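Local coordinates for protein thymidylate kinase (Ehrlichia chaffeensis, PDB 3LD9) that probably phosphorylates dTMP to dTDP with ATP as phosphate donor, a step shared by the de novo and salvage routes to dTTP, at residues L40-L45 against N52-T57. Numbering follows the deposited sequence.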
loop_
_atom_site.group_PDB
_atom_site.type_symbol
_atom_site.label_atom_id
_atom_site.label_comp_id
_atom_site.label_asym_id
_atom_site.label_seq_id
_atom_site.Cartn_x
_atom_site.Cartn_y
_atom_site.Cartn_z
ATOM N N LEU A 40 -2.018 15.169 21.455
ATOM C CA LEU A 40 -1.327 15.821 22.561
ATOM C C LEU A 40 -0.301 14.899 23.213
ATOM O O LEU A 40 0.813 15.317 23.487
ATOM C CB LEU A 40 -2.326 16.321 23.615
ATOM C CG LEU A 40 -3.253 17.459 23.186
ATOM C CD1 LEU A 40 -4.283 17.722 24.286
ATOM C CD2 LEU A 40 -2.457 18.726 22.901
ATOM N N LEU A 41 -0.677 13.648 23.465
ATOM C CA LEU A 41 0.269 12.700 24.024
ATOM C C LEU A 41 1.439 12.435 23.058
ATOM O O LEU A 41 2.587 12.284 23.509
ATOM C CB LEU A 41 -0.418 11.388 24.392
ATOM C CG LEU A 41 0.466 10.379 25.125
ATOM C CD1 LEU A 41 0.963 11.007 26.456
ATOM C CD2 LEU A 41 -0.244 9.001 25.334
ATOM N N ALA A 42 1.141 12.372 21.754
ATOM C CA ALA A 42 2.185 12.178 20.725
ATOM C C ALA A 42 3.231 13.308 20.769
ATOM O O ALA A 42 4.428 13.071 20.679
ATOM C CB ALA A 42 1.581 12.085 19.332
ATOM N N GLU A 43 2.763 14.536 20.927
ATOM C CA GLU A 43 3.655 15.671 21.063
ATOM C C GLU A 43 4.448 15.548 22.359
ATOM O O GLU A 43 5.671 15.672 22.370
ATOM C CB GLU A 43 2.864 16.959 21.076
ATOM C CG GLU A 43 2.225 17.277 19.749
ATOM C CD GLU A 43 1.218 18.425 19.845
ATOM O OE1 GLU A 43 0.285 18.468 18.997
ATOM O OE2 GLU A 43 1.350 19.261 20.774
ATOM N N TYR A 44 3.740 15.290 23.447
ATOM C CA TYR A 44 4.369 15.155 24.763
ATOM C C TYR A 44 5.506 14.086 24.770
ATOM O O TYR A 44 6.622 14.342 25.256
ATOM C CB TYR A 44 3.312 14.850 25.838
ATOM C CG TYR A 44 3.914 14.692 27.204
ATOM C CD1 TYR A 44 4.442 15.784 27.881
ATOM C CD2 TYR A 44 4.005 13.449 27.802
ATOM C CE1 TYR A 44 5.027 15.634 29.108
ATOM C CE2 TYR A 44 4.595 13.288 29.018
ATOM C CZ TYR A 44 5.099 14.383 29.677
ATOM O OH TYR A 44 5.674 14.207 30.911
ATOM N N LEU A 45 5.215 12.907 24.230
ATOM C CA LEU A 45 6.192 11.826 24.193
ATOM C C LEU A 45 7.286 12.030 23.127
ATOM O O LEU A 45 8.426 11.582 23.321
ATOM C CB LEU A 45 5.479 10.475 24.032
ATOM C CG LEU A 45 4.581 10.084 25.210
ATOM C CD1 LEU A 45 3.892 8.725 24.978
ATOM C CD2 LEU A 45 5.348 10.061 26.541
ATOM N N ASN A 52 11.234 10.366 15.980
ATOM C CA ASN A 52 11.431 9.101 15.255
ATOM C C ASN A 52 10.922 7.882 16.029
ATOM O O ASN A 52 10.649 6.832 15.449
ATOM C CB ASN A 52 12.914 8.894 14.919
ATOM C CG ASN A 52 13.460 9.947 13.945
ATOM O OD1 ASN A 52 12.696 10.609 13.225
ATOM N ND2 ASN A 52 14.789 10.099 13.918
ATOM N N ASN A 53 10.802 8.041 17.344
ATOM C CA ASN A 53 10.506 6.955 18.229
ATOM C C ASN A 53 9.057 6.926 18.694
ATOM O O ASN A 53 8.710 6.136 19.572
ATOM C CB ASN A 53 11.504 7.007 19.392
ATOM C CG ASN A 53 12.939 6.828 18.900
ATOM O OD1 ASN A 53 13.204 5.905 18.137
ATOM N ND2 ASN A 53 13.847 7.748 19.276
ATOM N N VAL A 54 8.222 7.770 18.085
ATOM C CA VAL A 54 6.795 7.849 18.412
ATOM C C VAL A 54 6.005 7.807 17.118
ATOM O O VAL A 54 6.215 8.626 16.209
ATOM C CB VAL A 54 6.443 9.131 19.212
ATOM C CG1 VAL A 54 4.947 9.201 19.584
ATOM C CG2 VAL A 54 7.301 9.220 20.463
ATOM N N VAL A 55 5.139 6.802 17.015
ATOM C CA VAL A 55 4.354 6.560 15.832
ATOM C C VAL A 55 2.902 6.840 16.190
ATOM O O VAL A 55 2.336 6.177 17.041
ATOM C CB VAL A 55 4.502 5.085 15.379
ATOM C CG1 VAL A 55 3.565 4.780 14.190
ATOM C CG2 VAL A 55 5.977 4.755 15.029
ATOM N N LEU A 56 2.314 7.860 15.581
ATOM C CA LEU A 56 0.901 8.192 15.815
ATOM C C LEU A 56 0.115 7.625 14.657
ATOM O O LEU A 56 0.441 7.897 13.518
ATOM C CB LEU A 56 0.683 9.712 15.883
ATOM C CG LEU A 56 -0.779 10.172 16.107
ATOM C CD1 LEU A 56 -1.310 9.625 17.422
ATOM C CD2 LEU A 56 -0.884 11.706 16.088
ATOM N N THR A 57 -0.934 6.867 14.955
ATOM C CA THR A 57 -1.740 6.228 13.935
ATOM C C THR A 57 -3.208 6.183 14.403
ATOM O O THR A 57 -3.541 6.696 15.466
ATOM C CB THR A 57 -1.128 4.852 13.624
ATOM O OG1 THR A 57 -1.692 4.308 12.421
ATOM C CG2 THR A 57 -1.268 3.867 14.823
#
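Ala42, Leu45, Val54 and Leu56 join the helix that follows the probable ATP-binding P-loop to the edge strand of the parallel sheet, as expected for the P-loop kinase fold of thymidylate kinases. After helix 34-49 the chain reverses through a short connection into strand 54-58, so the helix and strand segments run antiparallel, at 171°, with their axes 8.9 Å apart. Methyl groups of the strand fill this spacing, packing on side-chain carbons and on the helix backbone. Val54 lies against one turn of the helix, with one methyl at Ala42 and the other at Leu45. CG1, anti to the backbone N (chi1 -179°), passes alongside Ala42, 4.1 Å from Ala42 O and a little farther from its CB. CG2 rests against the backbone end of Leu45, 3.9 Å from Leu45 C and 4.2 Å from Leu45 CB, while the rest of the Leu45 side chain extends on to Ile24 of the central strand. The carbonyl of Ala42 is not left without a polar partner beside the valine, since Ser46 OG hydrogen-bonds to it. Ile111 of the adjacent strand touches Ala42, Val54 and Leu56 from the sheet side. Two residues along the strand from Val54, Leu56 also faces the helix and reaches Ser38 and His39, near the predicted ATP-binding loop. Its branch meets the small alanine through one methyl, with Leu56 CD2 4.1 Å from Ala42 CB.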